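Local coordinates for DUF4007 domain-containing protein (Streptomyces clavuligerus, PDB 6LB9) that binds magnesium and, as an SspB protein of the DUF4007 family, probably acts in a bacterial DNA phosphorothioation system, at residues Ala15-Phe20 and Met60-Arg65; Glu39-Asp44 and Met83-Thr88; Trp111-Trp116 and Cys200-Leu205; Gly224-Leu229 and Ala267-Glu272. All coordinates share one frame; numbering follows the deposited sequence.

Interaction 1: residues Ala15-Phe20 and Met60-Arg65; sequences ARHETF and MRYWSR. With MG (magnesium ion), chain C.
The indole NH of W63 reaches out from helix 57-66 to the backbone carbonyl of F20, with NE1 2.9 Å from O and an N-H...O angle of 146°. The oxygen lies at the edge of the indole, near its plane, while the donor approaches tilted from the carbonyl plane. Beside this bond, H17 CB rests 3.7 Å from W63 NE1, and the imidazole is nearly parallel to the indole but slid so far that the two barely overlap. The other neighbour of H17 is Y62: the imidazole turns its edge toward the phenol face in an offset edge-to-face pair, planes at 63°, with CD2 4.1 Å from Y62 CE2. R16 adds its CB, 3.9 Å from Y62 CD1, before its chain bends off toward solvent.

With CG of H17 set between the backbone N and the carbonyl carbon (chi1 46°), ND1 folds back over its own loop and accepts the amide of T19 at 2.8 Å. NE2 is held by D172, so both ring nitrogens are engaged and the rotation of the imidazole is fixed. A type I turn from A15 to E18 and a type I' turn from H17 to F20 overlap here. They send E18 away from the helix, where OE2 binds the magnesium ion at 2.5 Å with a water as a further ligand.

Beyond the aromatic cluster, Y62 OH is bonded to the carbonyl of W127. Helix 166-180 touches H17 and W63 through C175, and the loop is thus wedged between that helix and helix 57-66, while helix 24-34 packs against M60 and S64.

Interaction 2: residues Glu39-Asp44 and Met83-Thr88; sequences EAFLAD and MLSYPT
F41 meets S85 edge-on: the hydroxyl OG lies near the plane of the phenyl ring, 3.4 Å from CD2, and S85 CB follows along the same rim. With both residues buried, this is the tight side of the contact. F41 takes a chi1 of -56°, placing CG opposite its own carbonyl carbon, and the ring thereby reaches in toward S85, while A30 of helix 24-34 and R61 of helix 57-66 pack around it. Cut back to an alanine, this position would probably leave a gap beside the S85 side chain and deprive A30 and R61 of their aromatic neighbour.

The outer side is looser and apolar. L42 crosses L84 at about a right angle, their CD1 methyls 3.8 Å apart, and the same L42 methyl sits 3.7 Å from the carbonyl oxygen of M83. E39 runs alongside L84, pointing the same way, with only its aliphatic part in contact: CG is 4.0 Å from L84 CG, and the chain then extends toward solvent with its carboxylate. No hydrogen bond joins the two segments; the loop is instead shaped from within, L42 N bonding to E39 O at 3.0 Å.

Strand 83-87 pairs antiparallel with strand 70-74, L84 bonding to H73 and Y86 to R71. The backbone of S85 bonds to P38 instead, so the contact is that of a two-stranded beta hairpin with the loop between helices 24-34 and 46-50 laid along the edge of strand 83-87 that faces away from strand 70-74.

Interaction 3: residues Trp111-Trp116 and Cys200-Leu205; sequences WLLHWW and CPFREL
L205 lays its branched end on the indole face of W111, and its side chain can be traced outward atom by atom. CB starts over the benzene half, 3.9 Å from W111 CZ2. CG turns away from the residue's own carbonyl carbon (chi1 -55°), and the two methyls divide the work. CD2 stands above the five-membered ring, 3.4 Å from its centroid and only 10° off the normal, a close CH-pi contact. CD1 spans two neighbours, lying 4.1 Å from W111 CE3 and 4.2 Å from H114 CB. The side chains of L205 and W111 slide past each other in opposite directions, which brings so much of the leucine over the ring.

One turn back along the 3-10 segment 201-205, F202 points its rim at the helix. Its CZ is 3.7 Å from L113 CB, near the ring plane, and its CE1 approaches the backbone N of H114 at 3.8 Å. L113 and F202 cross at about a right angle, and a ring of F67 lies nearly parallel to F202.

W111 NE1 is hydrogen-bonded to S228 OG, and H114 ND1 to Y180. A serine replacing W111 would probably strip L205 of the flat surface beneath its methyls and leave S228 without its indole partner.

R203 and E204 turn outward to form reciprocal salt bridges with E204 and R203 of the second subunit. The chemistry is therefore divided: methyl, phenyl and indole surfaces join the two segments without a hydrogen bond, whereas salt bridges and hydrogen bonds, with some packing, link 200-205 to the second subunit.

Interaction 4: residues Gly224-Leu229 and Ala267-Glu272; sequences GSRPSL and AFRIRE
R226 turns the edge of its guanidinium to R269 O. NH2 donates to this oxygen at 3.1 Å with an N-H...O angle of 148°, and NE makes two weak, more bent bonds, to that same oxygen and to F268 O at 3.2 Å. NH1 is taken by T222, and G224 O lies over one face of the group, so the plane is held from several directions. The side chain of R269 runs alongside that of R226, but its guanidinium is turned 53° away and is bonded to F135 O.

Deeper in, L229 crosses F268 at about a right angle. With CG opposite the backbone N (chi1 175°), its CD1 stands over the phenyl ring, 4.3 Å from the centroid, and CD2 touches F268 CB at 3.7 Å. I270 CG2 lies between R226 and L229, 3.5 Å from R226 CG and 3.9 Å from L229 CD2.

The positive phi of R269 breaks the helical course, and R271 is the N-cap of the next helix. Helices 231-243, 264-268 and 272-283 with the sheet 250-253, 289-293 and 298-302 are consistent with a winged-helix-like unit, and R226 grips the turn between helices 264-268 and 272-283.

The contacts fall into two pairs. Interactions 1 and 2 touch through R61 of segment 60-65, whose NH2 lies 3.2 Å from M83 O and whose aliphatic part packs on F41; they form the magnesium side of the chain, the F41 side chain being about 11 Å from the ion bound by E18. Interactions 3 and 4 are joined by polar contacts, W111 NE1 to S228 OG at 2.8 Å and H114 NE2 to A267 O at 3.0 Å, and both touch the second subunit. Between the pairs, interactions 1 and 3 approach to about 7 Å at their nearest atoms, whereas interactions 1 and 4 lie on opposite sides of the chain's centre, about 26 Å apart between centres.

Interaction 1: residues Ala15-Phe20 and Met60-Arg65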
# COMPACT_ATOMS: atom_id res chain seq x y z
N ALA A 15 -9.03 9.16 19.61
CA ALA A 15 -8.91 7.70 19.75
C ALA A 15 -10.12 6.93 19.20
O ALA A 15 -10.30 5.77 19.53
CB ALA A 15 -8.67 7.31 21.22
N ARG A 16 -10.97 7.52 18.36
CA ARG A 16 -12.10 6.74 17.86
C ARG A 16 -11.64 5.62 16.93
O ARG A 16 -12.36 4.63 16.77
CB ARG A 16 -13.09 7.65 17.15
CG ARG A 16 -13.55 8.85 17.98
CD ARG A 16 -14.70 8.49 18.88
NE ARG A 16 -15.18 9.61 19.71
CZ ARG A 16 -16.38 10.17 19.59
NH1 ARG A 16 -17.24 9.74 18.67
NH2 ARG A 16 -16.74 11.16 20.41
N HIS A 17 -10.46 5.77 16.32
CA HIS A 17 -9.84 4.74 15.49
C HIS A 17 -9.36 3.54 16.30
O HIS A 17 -8.94 2.55 15.70
CB HIS A 17 -8.65 5.36 14.76
CG HIS A 17 -7.79 6.19 15.67
ND1 HIS A 17 -6.93 5.63 16.58
CD2 HIS A 17 -7.72 7.53 15.86
CE1 HIS A 17 -6.32 6.59 17.26
NE2 HIS A 17 -6.80 7.75 16.84
N GLU A 18 -9.37 3.62 17.64
CA GLU A 18 -8.91 2.54 18.52
C GLU A 18 -7.48 2.10 18.17
O GLU A 18 -7.11 0.92 18.31
CB GLU A 18 -9.88 1.34 18.48
CG GLU A 18 -11.25 1.60 19.18
CD GLU A 18 -12.29 0.45 19.08
OE1 GLU A 18 -12.01 -0.68 19.56
OE2 GLU A 18 -13.42 0.68 18.56
N THR A 19 -6.65 3.06 17.74
CA THR A 19 -5.25 2.89 17.35
C THR A 19 -5.06 2.06 16.09
O THR A 19 -3.93 1.64 15.80
CB THR A 19 -4.38 2.27 18.47
OG1 THR A 19 -4.70 0.88 18.64
CG2 THR A 19 -4.57 2.99 19.78
N PHE A 20 -6.12 1.80 15.32
CA PHE A 20 -5.96 1.24 13.98
C PHE A 20 -5.55 2.35 13.00
O PHE A 20 -6.27 3.35 12.84
CB PHE A 20 -7.25 0.59 13.52
CG PHE A 20 -7.55 -0.73 14.18
CD1 PHE A 20 -6.64 -1.78 14.11
CD2 PHE A 20 -8.76 -0.92 14.85
CE1 PHE A 20 -6.94 -3.01 14.71
CE2 PHE A 20 -9.06 -2.15 15.45
CZ PHE A 20 -8.15 -3.19 15.38
N MET A 60 -13.20 2.06 10.86
CA MET A 60 -13.44 2.23 9.44
C MET A 60 -14.39 3.40 9.18
O MET A 60 -14.14 4.23 8.29
CB MET A 60 -14.00 0.93 8.89
CG MET A 60 -14.29 0.88 7.42
SD MET A 60 -15.04 -0.73 7.09
CE MET A 60 -14.86 -0.84 5.32
N ARG A 61 -15.47 3.48 9.94
CA ARG A 61 -16.39 4.61 9.81
C ARG A 61 -15.68 5.92 10.11
O ARG A 61 -15.84 6.91 9.38
CB ARG A 61 -17.58 4.39 10.75
CG ARG A 61 -18.41 5.63 11.06
CD ARG A 61 -19.55 5.27 12.06
NE ARG A 61 -20.31 6.46 12.43
CZ ARG A 61 -21.37 6.48 13.24
NH1 ARG A 61 -21.87 5.36 13.79
NH2 ARG A 61 -21.95 7.65 13.49
N TYR A 62 -14.88 5.94 11.18
CA TYR A 62 -14.14 7.14 11.55
C TYR A 62 -13.21 7.60 10.44
O TYR A 62 -13.18 8.78 10.08
CB TYR A 62 -13.35 6.91 12.85
CG TYR A 62 -12.31 7.99 13.05
CD1 TYR A 62 -12.66 9.21 13.63
CD2 TYR A 62 -10.99 7.83 12.61
CE1 TYR A 62 -11.73 10.22 13.81
CE2 TYR A 62 -10.03 8.86 12.76
CZ TYR A 62 -10.42 10.04 13.37
OH TYR A 62 -9.51 11.07 13.54
N TRP A 63 -12.41 6.68 9.88
CA TRP A 63 -11.41 7.10 8.89
C TRP A 63 -12.08 7.71 7.66
O TRP A 63 -11.57 8.69 7.09
CB TRP A 63 -10.48 5.94 8.51
CG TRP A 63 -9.39 5.69 9.57
CD1 TRP A 63 -9.21 4.56 10.31
CD2 TRP A 63 -8.38 6.62 10.01
NE1 TRP A 63 -8.15 4.72 11.18
CE2 TRP A 63 -7.64 5.98 11.02
CE3 TRP A 63 -8.04 7.93 9.65
CZ2 TRP A 63 -6.57 6.60 11.68
CZ3 TRP A 63 -6.97 8.54 10.30
CH2 TRP A 63 -6.25 7.88 11.29
N SER A 64 -13.24 7.17 7.26
CA SER A 64 -13.97 7.75 6.13
C SER A 64 -14.35 9.21 6.40
O SER A 64 -14.23 10.06 5.51
CB SER A 64 -15.22 6.92 5.83
OG SER A 64 -14.90 5.95 4.88
N ARG A 65 -14.83 9.50 7.62
CA ARG A 65 -15.19 10.88 7.97
C ARG A 65 -13.95 11.76 8.05
O ARG A 65 -13.96 12.89 7.56
CB ARG A 65 -15.95 10.92 9.30
CG ARG A 65 -16.82 12.18 9.46
CD ARG A 65 -17.48 12.28 10.87
NE ARG A 65 -18.62 13.20 10.89
CZ ARG A 65 -19.42 13.40 11.94
NH1 ARG A 65 -19.19 12.77 13.09
NH2 ARG A 65 -20.45 14.25 11.84
MG MG C . -15.36 -0.91 18.35
O HOH W 1 -16.60 -0.93 16.15

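Interaction 2: residues Glu39-Asp44 and Met83-Thr88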
# COMPACT_ATOMS: atom_id res chain seq x y z
N GLU A 39 -26.74 3.46 6.17
CA GLU A 39 -26.58 2.73 7.41
C GLU A 39 -25.47 1.69 7.33
O GLU A 39 -25.46 0.76 8.14
CB GLU A 39 -27.91 2.09 7.82
CG GLU A 39 -29.01 3.08 8.15
CD GLU A 39 -30.37 2.43 8.47
OE1 GLU A 39 -31.25 2.39 7.56
OE2 GLU A 39 -30.57 1.96 9.62
N ALA A 40 -24.52 1.85 6.40
CA ALA A 40 -23.49 0.82 6.22
C ALA A 40 -22.74 0.51 7.52
O ALA A 40 -22.35 -0.64 7.75
CB ALA A 40 -22.50 1.22 5.12
N PHE A 41 -22.52 1.51 8.38
CA PHE A 41 -21.72 1.30 9.58
C PHE A 41 -22.55 0.97 10.81
O PHE A 41 -21.98 0.66 11.87
CB PHE A 41 -20.85 2.53 9.89
CG PHE A 41 -19.96 2.93 8.75
CD1 PHE A 41 -18.93 2.10 8.32
CD2 PHE A 41 -20.15 4.14 8.09
CE1 PHE A 41 -18.14 2.44 7.26
CE2 PHE A 41 -19.35 4.50 7.02
CZ PHE A 41 -18.34 3.66 6.60
N LEU A 42 -23.88 1.02 10.71
CA LEU A 42 -24.77 0.84 11.84
C LEU A 42 -25.55 -0.46 11.78
O LEU A 42 -26.25 -0.78 12.75
CB LEU A 42 -25.76 2.02 11.90
CG LEU A 42 -25.20 3.39 12.28
CD1 LEU A 42 -26.18 4.49 11.89
CD2 LEU A 42 -24.91 3.44 13.78
N ALA A 43 -25.48 -1.19 10.68
CA ALA A 43 -26.34 -2.36 10.51
C ALA A 43 -25.84 -3.54 11.33
O ALA A 43 -24.64 -3.67 11.61
CB ALA A 43 -26.42 -2.74 9.03
N ASP A 44 -26.79 -4.39 11.73
CA ASP A 44 -26.48 -5.66 12.39
C ASP A 44 -25.44 -6.47 11.61
O ASP A 44 -24.57 -7.12 12.20
CB ASP A 44 -27.75 -6.52 12.55
CG ASP A 44 -28.87 -5.80 13.28
OD1 ASP A 44 -28.79 -4.57 13.49
OD2 ASP A 44 -29.86 -6.49 13.64
N MET A 83 -26.46 8.72 13.73
CA MET A 83 -25.79 9.53 12.72
C MET A 83 -25.46 8.64 11.52
O MET A 83 -24.57 7.79 11.60
CB MET A 83 -24.54 10.17 13.30
CG MET A 83 -24.84 11.29 14.28
SD MET A 83 -25.28 12.78 13.38
CE MET A 83 -23.68 13.59 13.27
N LEU A 84 -26.18 8.84 10.42
CA LEU A 84 -26.02 8.09 9.17
C LEU A 84 -24.90 8.71 8.31
O LEU A 84 -24.58 9.89 8.44
CB LEU A 84 -27.36 8.10 8.41
CG LEU A 84 -28.42 7.02 8.69
CD1 LEU A 84 -28.64 6.78 10.17
CD2 LEU A 84 -29.73 7.36 8.01
N SER A 85 -24.31 7.91 7.41
CA SER A 85 -23.16 8.34 6.62
C SER A 85 -23.51 8.54 5.15
O SER A 85 -24.32 7.79 4.59
CB SER A 85 -22.01 7.32 6.71
OG SER A 85 -21.35 7.36 7.97
N TYR A 86 -22.88 9.53 4.52
CA TYR A 86 -23.12 9.87 3.13
C TYR A 86 -21.79 10.18 2.46
O TYR A 86 -20.97 10.92 3.02
CB TYR A 86 -24.09 11.06 3.00
CG TYR A 86 -25.38 10.83 3.75
CD1 TYR A 86 -25.46 11.08 5.10
CD2 TYR A 86 -26.51 10.33 3.10
CE1 TYR A 86 -26.62 10.85 5.80
CE2 TYR A 86 -27.70 10.10 3.80
CZ TYR A 86 -27.74 10.36 5.15
OH TYR A 86 -28.89 10.15 5.87
N PRO A 87 -21.54 9.62 1.28
CA PRO A 87 -20.25 9.85 0.60
C PRO A 87 -20.16 11.27 0.06
O PRO A 87 -21.15 11.80 -0.45
CB PRO A 87 -20.27 8.83 -0.55
CG PRO A 87 -21.80 8.67 -0.84
CD PRO A 87 -22.48 8.81 0.49
N THR A 88 -18.96 11.88 0.18
CA THR A 88 -18.77 13.23 -0.35
C THR A 88 -18.46 13.20 -1.84
O THR A 88 -18.12 12.16 -2.42
CB THR A 88 -17.63 13.98 0.37
OG1 THR A 88 -16.37 13.37 0.07
CG2 THR A 88 -17.84 13.98 1.91

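Interaction 3: residues Trp111-Trp116 and Cys200-Leu205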
# COMPACT_ATOMS: atom_id res chain seq x y z
N TRP A 111 -0.47 11.84 -0.52
CA TRP A 111 -0.24 13.22 -0.11
C TRP A 111 -1.57 13.97 0.00
O TRP A 111 -1.82 14.68 0.98
CB TRP A 111 0.70 13.93 -1.11
CG TRP A 111 2.14 13.52 -0.97
CD1 TRP A 111 2.85 12.73 -1.83
CD2 TRP A 111 3.04 13.82 0.12
NE1 TRP A 111 4.12 12.53 -1.36
CE2 TRP A 111 4.26 13.18 -0.16
CE3 TRP A 111 2.92 14.55 1.30
CZ2 TRP A 111 5.37 13.26 0.69
CZ3 TRP A 111 4.02 14.63 2.15
CH2 TRP A 111 5.23 14.00 1.83
N LEU A 112 -2.45 13.78 -0.99
CA LEU A 112 -3.73 14.47 -1.02
C LEU A 112 -4.61 14.03 0.14
O LEU A 112 -5.22 14.86 0.83
CB LEU A 112 -4.42 14.19 -2.37
CG LEU A 112 -5.85 14.73 -2.49
CD1 LEU A 112 -5.85 16.25 -2.54
CD2 LEU A 112 -6.60 14.12 -3.70
N LEU A 113 -4.72 12.72 0.37
CA LEU A 113 -5.50 12.24 1.50
C LEU A 113 -4.96 12.81 2.80
O LEU A 113 -5.73 13.23 3.67
CB LEU A 113 -5.49 10.72 1.51
CG LEU A 113 -6.46 10.11 0.49
CD1 LEU A 113 -6.15 8.63 0.34
CD2 LEU A 113 -7.90 10.33 0.96
N HIS A 114 -3.63 12.87 2.93
CA HIS A 114 -3.00 13.48 4.10
C HIS A 114 -3.43 14.93 4.28
O HIS A 114 -3.76 15.36 5.40
CB HIS A 114 -1.48 13.35 3.95
CG HIS A 114 -0.70 14.05 5.02
ND1 HIS A 114 -0.64 13.60 6.33
CD2 HIS A 114 0.10 15.14 4.97
CE1 HIS A 114 0.13 14.40 7.04
NE2 HIS A 114 0.59 15.35 6.25
N TRP A 115 -3.42 15.72 3.20
CA TRP A 115 -3.94 17.09 3.25
C TRP A 115 -5.39 17.11 3.73
O TRP A 115 -5.76 17.94 4.56
CB TRP A 115 -3.83 17.74 1.86
CG TRP A 115 -4.42 19.16 1.76
CD1 TRP A 115 -5.55 19.54 1.05
CD2 TRP A 115 -3.92 20.37 2.36
NE1 TRP A 115 -5.77 20.89 1.19
CE2 TRP A 115 -4.79 21.42 1.98
CE3 TRP A 115 -2.81 20.66 3.17
CZ2 TRP A 115 -4.58 22.74 2.40
CZ3 TRP A 115 -2.61 21.98 3.59
CH2 TRP A 115 -3.49 23.00 3.20
N TRP A 116 -6.22 16.21 3.19
CA TRP A 116 -7.63 16.19 3.58
C TRP A 116 -7.78 15.88 5.06
O TRP A 116 -8.65 16.46 5.73
CB TRP A 116 -8.41 15.19 2.73
CG TRP A 116 -8.65 15.70 1.35
CD1 TRP A 116 -8.38 16.97 0.89
CD2 TRP A 116 -9.21 14.99 0.24
NE1 TRP A 116 -8.73 17.08 -0.43
CE2 TRP A 116 -9.23 15.88 -0.87
CE3 TRP A 116 -9.68 13.69 0.07
CZ2 TRP A 116 -9.70 15.50 -2.13
CZ3 TRP A 116 -10.14 13.31 -1.20
CH2 TRP A 116 -10.15 14.22 -2.27
N CYS A 200 0.29 0.09 5.73
CA CYS A 200 -0.36 1.39 5.77
C CYS A 200 0.32 2.20 4.68
O CYS A 200 1.52 2.51 4.80
CB CYS A 200 -0.23 2.07 7.15
SG CYS A 200 -1.07 3.71 7.23
N PRO A 201 -0.40 2.56 3.62
CA PRO A 201 0.27 3.19 2.49
C PRO A 201 0.79 4.60 2.78
O PRO A 201 1.62 5.09 2.01
CB PRO A 201 -0.80 3.20 1.39
CG PRO A 201 -2.09 3.12 2.11
CD PRO A 201 -1.82 2.30 3.36
N PHE A 202 0.37 5.25 3.87
CA PHE A 202 0.93 6.56 4.20
C PHE A 202 2.39 6.51 4.63
O PHE A 202 3.04 7.55 4.70
CB PHE A 202 0.07 7.24 5.29
CG PHE A 202 -1.30 7.64 4.79
CD1 PHE A 202 -1.47 8.84 4.10
CD2 PHE A 202 -2.37 6.78 4.92
CE1 PHE A 202 -2.71 9.21 3.61
CE2 PHE A 202 -3.62 7.13 4.42
CZ PHE A 202 -3.79 8.33 3.77
N ARG A 203 2.91 5.31 4.94
CA ARG A 203 4.31 5.15 5.31
C ARG A 203 5.24 5.47 4.15
O ARG A 203 6.40 5.85 4.37
CB ARG A 203 4.54 3.71 5.78
CG ARG A 203 3.78 3.37 7.05
CD ARG A 203 4.04 1.94 7.46
NE ARG A 203 3.27 1.63 8.65
CZ ARG A 203 2.73 0.45 8.92
NH1 ARG A 203 2.88 -0.57 8.07
NH2 ARG A 203 2.04 0.28 10.04
N GLU A 204 4.74 5.32 2.92
CA GLU A 204 5.47 5.67 1.70
C GLU A 204 5.80 7.16 1.59
O GLU A 204 6.69 7.52 0.81
CB GLU A 204 4.64 5.26 0.49
CG GLU A 204 4.59 3.77 0.29
CD GLU A 204 4.85 3.37 -1.15
OE1 GLU A 204 4.03 2.62 -1.72
OE2 GLU A 204 5.89 3.79 -1.71
N LEU A 205 5.11 8.02 2.33
CA LEU A 205 5.38 9.45 2.23
C LEU A 205 6.67 9.86 2.94
O LEU A 205 7.09 11.01 2.78
CB LEU A 205 4.19 10.25 2.80
CG LEU A 205 2.78 10.00 2.24
CD1 LEU A 205 1.79 10.96 2.88
CD2 LEU A 205 2.77 10.16 0.71

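Interaction 4: residues Gly224-Leu229 and Ala267-Glu272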
# COMPACT_ATOMS: atom_id res chain seq x y z
N GLY A 224 13.81 16.10 4.57
CA GLY A 224 14.47 16.08 3.28
C GLY A 224 13.58 16.55 2.14
O GLY A 224 12.52 17.14 2.32
N SER A 225 14.06 16.29 0.92
CA SER A 225 13.32 16.57 -0.30
C SER A 225 12.16 15.59 -0.46
O SER A 225 12.17 14.49 0.11
CB SER A 225 14.27 16.48 -1.50
OG SER A 225 13.87 17.37 -2.52
N ARG A 226 11.15 15.98 -1.24
CA ARG A 226 9.94 15.16 -1.40
C ARG A 226 9.69 14.83 -2.86
O ARG A 226 8.71 15.31 -3.45
CB ARG A 226 8.72 15.87 -0.81
CG ARG A 226 8.93 16.42 0.57
CD ARG A 226 8.55 15.42 1.62
NE ARG A 226 8.74 16.00 2.95
CZ ARG A 226 9.35 15.39 3.95
NH1 ARG A 226 9.83 14.15 3.80
NH2 ARG A 226 9.48 16.02 5.11
N PRO A 227 10.51 13.99 -3.47
CA PRO A 227 10.32 13.67 -4.89
C PRO A 227 8.99 13.00 -5.22
O PRO A 227 8.63 12.94 -6.40
CB PRO A 227 11.51 12.75 -5.20
CG PRO A 227 11.89 12.17 -3.84
CD PRO A 227 11.66 13.26 -2.88
N SER A 228 8.24 12.49 -4.24
CA SER A 228 6.96 11.86 -4.53
C SER A 228 5.78 12.83 -4.42
O SER A 228 4.63 12.42 -4.67
CB SER A 228 6.73 10.66 -3.60
OG SER A 228 6.30 11.08 -2.30
N LEU A 229 6.02 14.07 -4.04
CA LEU A 229 4.95 15.05 -3.88
C LEU A 229 4.80 15.85 -5.18
O LEU A 229 5.59 16.77 -5.42
CB LEU A 229 5.26 15.95 -2.69
CG LEU A 229 4.33 17.13 -2.39
CD1 LEU A 229 2.89 16.66 -2.28
CD2 LEU A 229 4.77 17.89 -1.13
N ALA A 267 1.99 21.03 6.64
CA ALA A 267 1.36 19.73 6.38
C ALA A 267 2.33 18.78 5.68
O ALA A 267 2.50 17.63 6.10
CB ALA A 267 0.08 19.90 5.56
N PHE A 268 2.96 19.24 4.61
CA PHE A 268 3.81 18.38 3.80
C PHE A 268 5.26 18.38 4.28
O PHE A 268 6.09 17.66 3.71
CB PHE A 268 3.74 18.82 2.34
CG PHE A 268 2.36 18.69 1.72
CD1 PHE A 268 1.51 17.67 2.11
CD2 PHE A 268 1.94 19.56 0.72
CE1 PHE A 268 0.24 17.52 1.55
CE2 PHE A 268 0.67 19.42 0.15
CZ PHE A 268 -0.18 18.40 0.56
N ARG A 269 5.57 19.17 5.29
CA ARG A 269 6.94 19.36 5.77
C ARG A 269 7.90 19.66 4.60
O ARG A 269 8.89 18.97 4.39
CB ARG A 269 7.40 18.14 6.58
CG ARG A 269 6.81 18.11 7.99
CD ARG A 269 6.80 19.50 8.61
NE ARG A 269 5.87 19.64 9.74
CZ ARG A 269 6.19 19.36 11.01
NH1 ARG A 269 7.41 18.91 11.32
NH2 ARG A 269 5.30 19.54 11.98
N ILE A 270 7.57 20.71 3.85
CA ILE A 270 8.40 21.18 2.73
C ILE A 270 8.77 22.64 2.96
O ILE A 270 8.00 23.41 3.55
CB ILE A 270 7.71 21.04 1.36
CG1 ILE A 270 6.33 21.70 1.36
CG2 ILE A 270 7.58 19.60 0.96
CD1 ILE A 270 5.68 21.64 -0.02
N ARG A 271 9.92 23.04 2.44
CA ARG A 271 10.38 24.39 2.72
C ARG A 271 9.91 25.37 1.63
O ARG A 271 9.44 24.99 0.55
CB ARG A 271 11.90 24.41 2.89
CG ARG A 271 12.75 24.31 1.63
CD ARG A 271 13.85 25.38 1.69
NE ARG A 271 13.32 26.71 1.37
CZ ARG A 271 13.61 27.82 2.03
NH1 ARG A 271 14.45 27.81 3.06
NH2 ARG A 271 13.04 28.96 1.67
N GLU A 272 10.01 26.67 1.96
CA GLU A 272 9.45 27.71 1.10
C GLU A 272 9.97 27.62 -0.33
O GLU A 272 9.20 27.81 -1.28
CB GLU A 272 9.75 29.09 1.69
CG GLU A 272 8.94 30.20 1.06
CD GLU A 272 9.31 31.57 1.61
OE1 GLU A 272 10.07 31.63 2.60
OE2 GLU A 272 8.82 32.59 1.06